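Local coordinates for protein BauA (Acinetobacter baumannii, PDB 6HCP) that takes up iron through the outer membrane as the ferric preacinetobactin complex, probably in the TonB-dependent manner of its receptor family, at residues Val361-Ala367 / Leu425-Phe431; Lys435-Gly441 / Gly467-Lys473; Ala96-Trp100 / Val251-Arg256; Thr93-Ser97 / Ala691-Pro695; Met151-Val157 / Gly487-Gly491. Where two conformers were deposited one is given. Residues are numbered along the deposited sequence.

Interaction 1: Val361-Ala367 / Leu425-Phe431; sequences VKHQWVA and LADTLSF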
# COMPACT_ATOMS: atom_id res chain seq x y z
N VAL A 361 23.09 57.17 14.85
CA VAL A 361 22.80 56.27 13.72
C VAL A 361 24.05 55.44 13.41
O VAL A 361 25.12 55.97 13.23
CB VAL A 361 22.35 57.05 12.48
CG1 VAL A 361 22.06 56.13 11.30
CG2 VAL A 361 21.14 57.91 12.79
N LYS A 362 23.90 54.11 13.46
CA LYS A 362 24.98 53.20 13.17
C LYS A 362 24.92 52.79 11.69
O LYS A 362 23.85 52.52 11.16
CB LYS A 362 24.86 51.95 14.06
CG LYS A 362 25.08 52.19 15.54
CD LYS A 362 24.96 50.93 16.37
CE LYS A 362 25.09 51.19 17.86
NZ LYS A 362 24.28 50.24 18.65
N HIS A 363 26.09 52.69 11.08
CA HIS A 363 26.25 52.35 9.66
C HIS A 363 27.06 51.06 9.55
O HIS A 363 28.13 50.91 10.17
CB HIS A 363 26.94 53.49 8.89
CG HIS A 363 26.15 54.76 8.82
ND1 HIS A 363 25.64 55.22 7.63
CD2 HIS A 363 25.87 55.70 9.76
CE1 HIS A 363 25.05 56.38 7.83
NE2 HIS A 363 25.09 56.66 9.16
N GLN A 364 26.54 50.13 8.74
CA GLN A 364 27.26 48.93 8.35
C GLN A 364 27.19 48.83 6.83
O GLN A 364 26.09 48.82 6.28
CB GLN A 364 26.57 47.69 8.93
CG GLN A 364 27.48 46.68 9.61
CD GLN A 364 26.60 45.73 10.39
OE1 GLN A 364 26.32 45.95 11.57
NE2 GLN A 364 25.92 44.85 9.67
N TRP A 365 28.35 48.87 6.17
CA TRP A 365 28.40 49.01 4.73
C TRP A 365 29.24 47.88 4.15
O TRP A 365 30.08 47.29 4.82
CB TRP A 365 28.93 50.39 4.31
CG TRP A 365 30.33 50.64 4.80
CD1 TRP A 365 30.68 51.23 5.98
CD2 TRP A 365 31.56 50.27 4.15
NE1 TRP A 365 32.04 51.23 6.11
CE2 TRP A 365 32.61 50.65 5.01
CE3 TRP A 365 31.88 49.66 2.93
CZ2 TRP A 365 33.95 50.46 4.69
CZ3 TRP A 365 33.21 49.44 2.63
CH2 TRP A 365 34.23 49.82 3.50
N VAL A 366 29.05 47.66 2.84
CA VAL A 366 29.82 46.73 2.09
C VAL A 366 30.00 47.26 0.66
O VAL A 366 29.10 47.89 0.12
CB VAL A 366 29.14 45.34 2.09
CG1 VAL A 366 27.70 45.42 1.65
CG2 VAL A 366 29.91 44.34 1.25
N ALA A 367 31.16 46.97 0.08
CA ALA A 367 31.44 47.29 -1.30
C ALA A 367 32.16 46.10 -1.92
O ALA A 367 33.11 45.59 -1.34
CB ALA A 367 32.27 48.54 -1.42
N LEU A 425 27.62 48.50 -3.92
CA LEU A 425 27.78 49.22 -2.67
C LEU A 425 26.44 49.22 -1.95
O LEU A 425 25.41 49.50 -2.55
CB LEU A 425 28.26 50.65 -2.98
CG LEU A 425 28.42 51.59 -1.79
CD1 LEU A 425 29.55 51.13 -0.87
CD2 LEU A 425 28.70 53.00 -2.27
N ALA A 426 26.47 48.99 -0.62
CA ALA A 426 25.29 49.15 0.20
C ALA A 426 25.67 49.62 1.61
O ALA A 426 26.75 49.34 2.09
CB ALA A 426 24.50 47.86 0.28
N ASP A 427 24.73 50.34 2.22
CA ASP A 427 24.83 50.78 3.60
C ASP A 427 23.52 50.44 4.29
O ASP A 427 22.44 50.68 3.74
CB ASP A 427 25.09 52.28 3.68
CG ASP A 427 25.39 52.81 5.08
OD1 ASP A 427 25.82 52.01 5.95
OD2 ASP A 427 25.32 54.06 5.25
N THR A 428 23.64 49.89 5.51
CA THR A 428 22.50 49.72 6.39
C THR A 428 22.65 50.71 7.55
O THR A 428 23.62 50.65 8.29
CB THR A 428 22.39 48.28 6.92
OG1 THR A 428 22.23 47.35 5.84
CG2 THR A 428 21.22 48.11 7.86
N LEU A 429 21.69 51.63 7.64
CA LEU A 429 21.61 52.63 8.67
C LEU A 429 20.66 52.12 9.74
O LEU A 429 19.48 51.89 9.43
CB LEU A 429 21.09 53.94 8.07
CG LEU A 429 21.98 54.63 7.04
CD1 LEU A 429 21.89 53.96 5.68
CD2 LEU A 429 21.58 56.08 6.91
N SER A 430 21.14 52.06 11.00
CA SER A 430 20.32 51.59 12.15
C SER A 430 20.08 52.75 13.12
O SER A 430 21.04 53.32 13.62
CB SER A 430 20.98 50.45 12.87
OG SER A 430 21.23 49.37 11.98
N PHE A 431 18.80 53.13 13.25
CA PHE A 431 18.28 54.22 14.08
C PHE A 431 17.63 53.63 15.34
O PHE A 431 17.15 52.48 15.32
CB PHE A 431 17.18 55.00 13.35
CG PHE A 431 17.53 55.56 12.00
CD1 PHE A 431 17.58 54.73 10.88
CD2 PHE A 431 17.75 56.92 11.83
CE1 PHE A 431 17.76 55.27 9.61
CE2 PHE A 431 18.00 57.45 10.57
CZ PHE A 431 18.03 56.62 9.46
O HOH W 1 24.86 46.82 4.85
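Strands 361-367 and 425-431 are antiparallel neighbours in the wall of the transmembrane beta-barrel, their directions 165° apart and their axes 4.5 Å at closest. Leu425 faces outward opposite Ala367, its CD1 3.8 Å from Ala367 CB, and separate C8E detergent molecules touch the two residues. Ala426 turns inward and forms a hydrogen-bonded pair with Val366 (Ala426 N to Val366 O and Val366 N to Ala426 O, both 2.9 Å); on this lumenal face the two side chains meet Phe51 and Leu52. Asp427, paired with Trp365 on the outer face, reaches diagonally to accept a hydrogen bond from His363 ND1 at OD2 (2.7 Å), near the imidazole plane, while His363 NE2 bonds to Thr358. Thr428 N donates to Gln364 O (2.8 Å); a water joins that same Gln364 O (2.7 Å) to Thr428 OG1 (2.9 Å), which also bonds to Thr439 on the next strand. Leu429 lays CD2 3.6 Å from His363 CE1. Ser430 N bonds to Lys362 O (2.8 Å), and Lys362 N returns the bond to Ser430 O (3.0 Å). Phe431 has Val361 CG1 over one face of its ring, and its CD2 is 3.7 Å from Val361 CG2.

Interaction 2: Lys435-Gly441 / Gly467-Lys473; sequences KVQLTLG and GVALLIK. With C8E ((hydroxyethyloxy)tri(ethyloxy)octane), chain B.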
# COMPACT_ATOMS: atom_id res chain seq x y z
N LYS A 435 16.31 49.62 16.23
CA LYS A 435 14.92 49.19 16.02
C LYS A 435 14.44 49.53 14.60
O LYS A 435 13.36 49.09 14.21
CB LYS A 435 14.00 49.81 17.08
CG LYS A 435 14.16 49.21 18.47
CD LYS A 435 13.07 49.61 19.44
CE LYS A 435 13.14 51.07 19.85
NZ LYS A 435 12.65 51.27 21.24
N VAL A 436 15.12 50.46 13.93
CA VAL A 436 14.77 50.84 12.56
C VAL A 436 16.02 50.74 11.70
O VAL A 436 17.06 51.29 12.05
CB VAL A 436 14.16 52.25 12.49
CG1 VAL A 436 13.76 52.61 11.06
CG2 VAL A 436 12.96 52.39 13.41
N GLN A 437 15.96 49.88 10.67
CA GLN A 437 17.14 49.54 9.88
C GLN A 437 16.83 49.75 8.39
O GLN A 437 15.89 49.15 7.86
CB GLN A 437 17.57 48.10 10.14
CG GLN A 437 18.00 47.87 11.58
CD GLN A 437 18.27 46.42 11.88
OE1 GLN A 437 18.76 45.67 11.03
NE2 GLN A 437 18.02 46.03 13.12
N LEU A 438 17.50 50.74 7.79
CA LEU A 438 17.29 51.12 6.38
C LEU A 438 18.51 50.71 5.58
O LEU A 438 19.63 51.14 5.88
CB LEU A 438 17.08 52.63 6.27
CG LEU A 438 17.04 53.19 4.85
CD1 LEU A 438 15.81 52.71 4.11
CD2 LEU A 438 17.08 54.70 4.88
N THR A 439 18.30 49.85 4.57
CA THR A 439 19.38 49.41 3.69
C THR A 439 19.16 50.06 2.31
O THR A 439 18.05 50.07 1.81
CB THR A 439 19.43 47.88 3.60
OG1 THR A 439 19.70 47.32 4.89
CG2 THR A 439 20.49 47.38 2.65
N LEU A 440 20.22 50.66 1.77
CA LEU A 440 20.22 51.32 0.46
C LEU A 440 21.45 50.82 -0.28
O LEU A 440 22.55 50.78 0.30
CB LEU A 440 20.39 52.84 0.61
CG LEU A 440 19.32 53.61 1.36
CD1 LEU A 440 19.74 55.07 1.48
CD2 LEU A 440 17.98 53.50 0.64
N GLY A 441 21.33 50.64 -1.60
CA GLY A 441 22.50 50.31 -2.36
C GLY A 441 22.26 50.37 -3.86
O GLY A 441 21.13 50.51 -4.33
N GLY A 467 18.57 49.00 -4.82
CA GLY A 467 17.73 48.29 -3.88
C GLY A 467 17.56 49.12 -2.61
O GLY A 467 18.46 49.92 -2.26
N VAL A 468 16.38 49.01 -2.00
CA VAL A 468 16.14 49.65 -0.73
C VAL A 468 15.26 48.73 0.11
O VAL A 468 14.37 48.04 -0.40
CB VAL A 468 15.50 51.03 -0.91
CG1 VAL A 468 14.23 50.96 -1.74
CG2 VAL A 468 15.21 51.71 0.42
N ALA A 469 15.57 48.63 1.40
CA ALA A 469 14.80 47.82 2.31
C ALA A 469 14.71 48.53 3.66
O ALA A 469 15.66 49.17 4.10
CB ALA A 469 15.44 46.47 2.44
N LEU A 470 13.56 48.38 4.31
CA LEU A 470 13.32 48.98 5.61
C LEU A 470 12.79 47.90 6.55
O LEU A 470 11.85 47.17 6.20
CB LEU A 470 12.30 50.11 5.45
CG LEU A 470 11.88 50.81 6.74
CD1 LEU A 470 13.09 51.43 7.43
CD2 LEU A 470 10.82 51.86 6.44
N LEU A 471 13.41 47.80 7.73
CA LEU A 471 12.96 46.89 8.75
C LEU A 471 12.73 47.65 10.07
O LEU A 471 13.59 48.41 10.48
CB LEU A 471 13.99 45.79 8.92
CG LEU A 471 13.54 44.72 9.91
CD1 LEU A 471 13.76 43.33 9.36
CD2 LEU A 471 14.20 44.91 11.26
N ILE A 472 11.56 47.44 10.67
CA ILE A 472 11.20 48.01 11.96
C ILE A 472 10.95 46.86 12.95
O ILE A 472 10.10 46.00 12.72
CB ILE A 472 9.98 48.93 11.84
CG1 ILE A 472 10.25 50.10 10.89
CG2 ILE A 472 9.55 49.39 13.23
CD1 ILE A 472 8.99 50.84 10.48
N LYS A 473 11.74 46.85 14.02
CA LYS A 473 11.52 45.94 15.14
C LYS A 473 10.47 46.53 16.06
O LYS A 473 10.78 47.34 16.90
CB LYS A 473 12.85 45.68 15.86
CG LYS A 473 13.93 45.06 14.99
CD LYS A 473 15.28 44.93 15.66
CE LYS A 473 15.37 43.76 16.61
NZ LYS A 473 15.55 42.47 15.89
C1 C8E B . 12.24 53.13 -8.78
C2 C8E B . 12.63 52.73 -7.38
C3 C8E B . 14.10 53.06 -7.15
C4 C8E B . 14.57 52.69 -5.75
C5 C8E B . 15.52 53.76 -5.22
C6 C8E B . 16.68 53.22 -4.41
C7 C8E B . 17.94 53.95 -4.80
C8 C8E B . 18.97 53.73 -3.74
O9 C8E B . 20.21 54.15 -4.27
C10 C8E B . 21.00 54.91 -3.38
C11 C8E B . 22.47 54.78 -3.73
O12 C8E B . 23.20 54.45 -2.54
C13 C8E B . 24.29 55.31 -2.21
C14 C8E B . 25.39 54.48 -1.56
O15 C8E B . 24.87 53.68 -0.50
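On the outer face of strands 436-441 and 467-473, branched side chains interlock. Val468 CG2 wedges between two leucines, 3.3 Å from Leu440 CD2 and 3.9 Å from Leu438 CD1. Two residues on, Leu470 CD1 fills the next hollow, 3.9 Å from Val436 CG1 and 4.3 Å from Leu438 CB, and Ile472 CG1 closes the row 4.3 Å from Val436 CG1. The strands form a hairpin of the outer-membrane beta-barrel, antiparallel at 175°; the apolar outer face would meet lipid in the membrane, consistent with a C8E at Leu470. Another C8E runs past the glycine end, its O9 3.8 Å from Gly441 O. The inner surface carries Gln437, Thr439, Ala469 and Leu471 but is low at Gly441 and Gly467, a hydrogen-bonded pair without side chains (Gly467 N to Gly441 O, 3.0 Å). Leu52 packs on Thr439 and Pro61 on Ala469, while Lys473 forms a salt bridge with Asp59. Lys435 and Val436 both face Phe431 in a classic beta bulge, and Lys435 O receives Lys473 N at 2.8 Å.

Interaction 3: Ala96-Trp100 / Val251-Arg256; sequences ASGGW and VDGVTR. With EDO (1,2-ethanediol), chain J.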
# COMPACT_ATOMS: atom_id res chain seq x y z
N ALA A 96 8.77 15.28 -10.95
CA ALA A 96 9.12 14.08 -11.70
C ALA A 96 10.34 13.41 -11.07
O ALA A 96 11.18 14.06 -10.41
CB ALA A 96 9.38 14.41 -13.16
N SER A 97 10.42 12.09 -11.26
CA SER A 97 11.57 11.31 -10.87
C SER A 97 12.52 11.14 -12.06
O SER A 97 12.11 10.74 -13.14
CB SER A 97 11.14 9.94 -10.32
OG SER A 97 12.27 9.09 -10.18
N GLY A 98 13.82 11.35 -11.82
CA GLY A 98 14.85 11.01 -12.78
C GLY A 98 14.79 11.87 -14.04
O GLY A 98 15.12 11.41 -15.12
N GLY A 99 14.50 13.16 -13.86
CA GLY A 99 14.66 14.13 -14.93
C GLY A 99 16.13 14.39 -15.20
O GLY A 99 17.01 13.98 -14.42
N TRP A 100 16.39 15.12 -16.28
CA TRP A 100 17.76 15.48 -16.64
C TRP A 100 18.30 16.64 -15.80
O TRP A 100 19.49 16.92 -15.81
CB TRP A 100 17.86 15.75 -18.14
CG TRP A 100 16.82 16.70 -18.66
CD1 TRP A 100 15.62 16.39 -19.24
CD2 TRP A 100 16.91 18.13 -18.69
NE1 TRP A 100 14.96 17.52 -19.60
CE2 TRP A 100 15.76 18.60 -19.36
CE3 TRP A 100 17.90 19.05 -18.31
CZ2 TRP A 100 15.51 19.96 -19.52
CZ3 TRP A 100 17.65 20.40 -18.48
CH2 TRP A 100 16.45 20.85 -19.05
N VAL A 251 21.36 8.98 -14.75
CA VAL A 251 20.05 8.33 -14.76
C VAL A 251 19.94 7.54 -16.06
O VAL A 251 20.12 8.07 -17.14
CB VAL A 251 18.88 9.32 -14.65
CG1 VAL A 251 17.54 8.59 -14.61
CG2 VAL A 251 19.03 10.24 -13.45
N ASP A 252 19.68 6.24 -15.92
CA ASP A 252 19.24 5.39 -17.03
C ASP A 252 17.71 5.35 -16.98
O ASP A 252 17.14 5.24 -15.90
CB ASP A 252 19.83 3.98 -16.91
CG ASP A 252 21.32 3.89 -17.20
OD1 ASP A 252 21.78 4.58 -18.11
OD2 ASP A 252 22.02 3.17 -16.46
N GLY A 253 17.06 5.51 -18.13
CA GLY A 253 15.63 5.71 -18.19
C GLY A 253 15.26 7.11 -17.72
O GLY A 253 14.35 7.30 -16.90
N VAL A 254 15.99 8.09 -18.24
CA VAL A 254 15.76 9.50 -17.88
C VAL A 254 14.38 9.93 -18.40
O VAL A 254 13.94 9.54 -19.50
CB VAL A 254 16.88 10.39 -18.44
CG1 VAL A 254 16.96 10.33 -19.95
CG2 VAL A 254 16.73 11.84 -17.99
N THR A 255 13.69 10.79 -17.64
CA THR A 255 12.38 11.28 -18.04
C THR A 255 12.53 12.66 -18.71
O THR A 255 13.12 13.59 -18.14
CB THR A 255 11.39 11.23 -16.87
OG1 THR A 255 10.10 11.53 -17.41
CG2 THR A 255 11.72 12.19 -15.74
N ARG A 256 12.05 12.74 -19.95
CA ARG A 256 12.14 13.93 -20.82
C ARG A 256 10.81 14.67 -20.87
O ARG A 256 10.75 15.88 -21.14
CB ARG A 256 12.59 13.50 -22.23
CG ARG A 256 12.71 14.65 -23.23
CD ARG A 256 13.79 15.63 -22.80
NE ARG A 256 14.12 16.63 -23.81
CZ ARG A 256 15.19 17.43 -23.78
NH1 ARG A 256 16.11 17.31 -22.82
NH2 ARG A 256 15.41 18.25 -24.78
C1 EDO J . 19.53 20.63 -22.03
O1 EDO J . 19.15 21.68 -22.93
C2 EDO J . 18.43 19.58 -22.06
O2 EDO J . 18.94 18.30 -22.45
O HOH W 2 12.30 17.77 -20.34
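Two donors lie against each other here: Arg256 NH1 sits over a face of the Trp100 indole, 3.4 Å from Trp100 NE1, where neither can accept a hydrogen bond from the other. Each finds its own acceptor. Trp100 NE1 bonds to a water (2.8 Å) that in turn donates to Arg256 O (2.6 Å), and Arg256 NH1 donates to O2 of an ethanediol (3.0 Å), probably from the crystallisation liquor, whose C2 is 3.8 Å from Trp100 CZ3. Beside the ring the backbones meet directly: Thr255 N donates to Gly98 O (3.0 Å), with Val254 CG2 3.3 Å from that oxygen. Gly98 has a phi of 68°, and a side chain on it would crowd Val251 CG1. In the conformer given, Thr255 CG2 lies 3.0 Å from Ser97 O, and Val254 CG2 packs 4.1 Å from Trp100 CB. Tyr317 makes a cation-pi contact with Arg256. A plug loop thus rests on the end of barrel strand 238-252 and the loop that follows it, the plug-to-wall contact typical of TonB-dependent receptors.

Interaction 4: Thr93-Ser97 / Ala691-Pro695; sequences TNGAS and ALGAP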
# COMPACT_ATOMS: atom_id res chain seq x y z
N THR A 93 7.63 22.50 -7.54
CA THR A 93 8.28 21.59 -8.47
C THR A 93 7.20 20.74 -9.15
O THR A 93 6.19 20.39 -8.53
CB THR A 93 9.35 20.71 -7.78
OG1 THR A 93 9.95 19.88 -8.78
CG2 THR A 93 8.77 19.85 -6.68
N ASN A 94 7.47 20.34 -10.40
CA ASN A 94 6.63 19.42 -11.12
C ASN A 94 6.78 18.00 -10.53
O ASN A 94 5.97 17.15 -10.81
CB ASN A 94 6.93 19.43 -12.61
CG ASN A 94 8.34 19.04 -12.95
OD1 ASN A 94 9.29 19.73 -12.55
ND2 ASN A 94 8.49 17.91 -13.64
N GLY A 95 7.90 17.71 -9.84
CA GLY A 95 7.99 16.52 -8.98
C GLY A 95 8.25 15.21 -9.72
O GLY A 95 8.10 14.14 -9.14
N ALA A 96 8.77 15.28 -10.95
CA ALA A 96 9.12 14.08 -11.70
C ALA A 96 10.34 13.41 -11.07
O ALA A 96 11.18 14.06 -10.41
CB ALA A 96 9.38 14.41 -13.16
N SER A 97 10.42 12.09 -11.26
CA SER A 97 11.57 11.31 -10.87
C SER A 97 12.52 11.14 -12.06
O SER A 97 12.11 10.74 -13.14
CB SER A 97 11.14 9.94 -10.32
OG SER A 97 12.27 9.09 -10.18
N ALA A 691 5.06 15.91 -17.74
CA ALA A 691 5.75 14.74 -17.25
C ALA A 691 4.98 14.21 -16.05
O ALA A 691 4.34 14.96 -15.33
CB ALA A 691 7.17 15.08 -16.88
N LEU A 692 5.03 12.89 -15.85
CA LEU A 692 4.41 12.29 -14.69
C LEU A 692 5.20 12.60 -13.42
O LEU A 692 6.42 12.51 -13.41
CB LEU A 692 4.33 10.77 -14.88
CG LEU A 692 3.29 10.28 -15.88
CD1 LEU A 692 3.46 8.78 -16.09
CD2 LEU A 692 1.88 10.60 -15.40
N GLY A 693 4.48 12.86 -12.34
CA GLY A 693 5.06 12.99 -11.02
C GLY A 693 5.64 11.67 -10.53
O GLY A 693 5.21 10.61 -10.94
N ALA A 694 6.58 11.76 -9.60
CA ALA A 694 7.24 10.61 -9.02
C ALA A 694 6.20 9.70 -8.37
O ALA A 694 5.28 10.17 -7.70
CB ALA A 694 8.27 11.05 -8.02
N PRO A 695 6.35 8.37 -8.51
CA PRO A 695 5.45 7.42 -7.83
C PRO A 695 5.76 7.29 -6.33
O PRO A 695 6.74 7.87 -5.83
CB PRO A 695 5.80 6.11 -8.54
CG PRO A 695 7.28 6.23 -8.80
CD PRO A 695 7.48 7.71 -9.16
O HOH W 3 6.14 16.19 -13.49
O HOH W 4 8.29 10.63 -12.70
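Part of the interface between plug and barrel, this contact brings a plug loop against residues 691-695 of the predicted TonB C-terminal box, which lie in the connection between barrel strands 665-674 and 697-705. The direct hydrogen bond runs from Ala694 N to Gly95 O (2.9 Å). Gly95 reaches this position through an ST turn, its N donating to Thr93 OG1 (3.2 Å), and has a positive phi of 79°. Two waters extend the joint. One donates to Asn94 O and Ala691 O and accepts from Asn94 ND2, all at 2.9 Å; the other accepts from Ser97 N (3.0 Å) and donates to Leu692 O (2.7 Å). Small side chains let the backbones come close: Ala96 CA is 4.3 Å from Gly693 CA, Ala96 CB is 3.5 Å from Leu692 O, and Ser97 CB is 3.8 Å from Ala694 CB. Gln220 bonds to Ser97 OG, and Asn103 to Asn94 OD1. With just 241 Å² buried and no charged group in either segment, the chemistry implies a joint held mainly by backbone polar atoms and ordered water.

Interaction 5: Met151-Val157 / Gly487-Gly491; sequences MPPAGSV and GLTKG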
# COMPACT_ATOMS: atom_id res chain seq x y z
N MET A 151 24.05 39.26 -11.08
CA MET A 151 23.29 38.48 -12.01
C MET A 151 23.94 37.11 -12.10
O MET A 151 25.02 36.95 -12.65
CB MET A 151 23.27 39.14 -13.39
CG MET A 151 22.43 38.40 -14.43
SD MET A 151 22.28 39.38 -15.95
CE MET A 151 23.93 39.21 -16.60
N PRO A 152 23.27 36.03 -11.63
CA PRO A 152 23.85 34.69 -11.78
C PRO A 152 23.81 34.20 -13.22
O PRO A 152 23.12 34.78 -14.07
CB PRO A 152 22.96 33.86 -10.85
CG PRO A 152 21.62 34.56 -10.93
CD PRO A 152 21.96 36.04 -10.98
N PRO A 153 24.51 33.09 -13.53
CA PRO A 153 24.79 32.76 -14.93
C PRO A 153 23.58 32.54 -15.84
O PRO A 153 23.70 32.84 -17.02
CB PRO A 153 25.59 31.45 -14.81
CG PRO A 153 26.27 31.54 -13.49
CD PRO A 153 25.27 32.26 -12.60
N ALA A 154 22.46 32.02 -15.32
CA ALA A 154 21.28 31.77 -16.16
C ALA A 154 20.27 32.92 -16.07
O ALA A 154 19.23 32.89 -16.74
CB ALA A 154 20.62 30.46 -15.80
N GLY A 155 20.56 33.94 -15.27
CA GLY A 155 19.69 35.13 -15.17
C GLY A 155 18.29 34.84 -14.64
O GLY A 155 17.36 35.59 -14.91
N SER A 156 18.13 33.79 -13.81
CA SER A 156 16.81 33.51 -13.23
C SER A 156 16.57 34.47 -12.06
O SER A 156 17.53 34.96 -11.45
CB SER A 156 16.66 32.03 -12.84
OG SER A 156 17.50 31.68 -11.76
N VAL A 157 15.30 34.72 -11.73
CA VAL A 157 14.93 35.80 -10.81
C VAL A 157 14.00 35.36 -9.67
O VAL A 157 13.62 36.18 -8.83
CB VAL A 157 14.29 36.98 -11.58
CG1 VAL A 157 15.24 37.50 -12.66
CG2 VAL A 157 12.94 36.61 -12.19
N GLY A 487 15.85 42.02 -10.22
CA GLY A 487 16.64 40.95 -10.77
C GLY A 487 17.01 41.25 -12.20
O GLY A 487 16.30 42.00 -12.90
N LEU A 488 18.17 40.72 -12.62
CA LEU A 488 18.67 41.01 -13.96
C LEU A 488 18.74 39.72 -14.77
O LEU A 488 19.13 38.66 -14.28
CB LEU A 488 20.04 41.67 -13.85
CG LEU A 488 20.07 43.08 -13.23
CD1 LEU A 488 21.49 43.61 -13.19
CD2 LEU A 488 19.16 44.03 -13.98
N THR A 489 18.47 39.87 -16.07
CA THR A 489 18.59 38.80 -17.04
C THR A 489 19.24 39.39 -18.29
O THR A 489 18.83 40.46 -18.74
CB THR A 489 17.22 38.20 -17.38
OG1 THR A 489 16.48 37.87 -16.19
CG2 THR A 489 17.35 36.99 -18.28
N LYS A 490 20.23 38.68 -18.82
CA LYS A 490 20.94 39.08 -20.05
C LYS A 490 19.91 39.44 -21.12
O LYS A 490 18.91 38.72 -21.32
CB LYS A 490 21.81 37.91 -20.52
CG LYS A 490 22.56 38.13 -21.82
CD LYS A 490 23.55 37.03 -22.11
CE LYS A 490 22.92 35.66 -22.16
NZ LYS A 490 22.20 35.47 -23.43
N GLY A 491 20.15 40.54 -21.83
CA GLY A 491 19.25 40.94 -22.89
C GLY A 491 19.28 39.99 -24.08
O GLY A 491 20.30 39.40 -24.39
O HOH W 5 19.20 36.95 -12.23
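Pro152 to Gly155 make a type I beta turn, closed by Gly155 N to Pro152 O (2.9 Å), and the turn is followed by a plug stretch lying against the end of barrel strand 478-489. This is the plug-in-barrel contact of a TonB-dependent receptor, with CA atoms of Gly155 and Thr489 4.3 Å apart. Gly155 has a phi of 63°, and a CB there would crowd Thr489 CG2. On the barrel side Gly487 is constrained by space instead, since a CB would clash with Val157 CG1, which lies 4.2 Å from Gly487 C. Met151 lies along the strand: SD packs 3.8 Å from Leu488 CB, while CG comes 3.3 Å from Leu488 O and SD 3.6 Å from Lys490 N, with Val447 of strand 436-451 also against this side chain. Asp115 in the plug accepts hydrogen bonds from Ala154 N and Ser156 OG. Across the joint Thr489 OG1 donates to Gly155 O (2.8 Å), and a water spans Ser156 O and Leu488 O, donating 2.7 Å to each oxygen.

How the interactions relate
Interactions 1 and 2 are successive pairings of one barrel wall, centres 9 Å apart, joined where strands 412-431 and 436-451 meet: Thr428 OG1 is 2.7 Å from Thr439 OG1, and Leu429 N is 2.8 Å from Leu438 O, both probable hydrogen bonds. Interactions 3 and 4 lie across the chain's centre, about 40 to 47 Å from that pair between centres. They share Ala96 and Ser97, so one plug loop meets two parts of the chain far apart in sequence, the two centres 10 Å apart. Interaction 5, its centre 25 to 26 Å from those of all the others, ties a second plug loop to the strand following 461-473. Thus 1 and 2 build the wall, touched by several C8E molecules, and 3 to 5 seat the plug inside it.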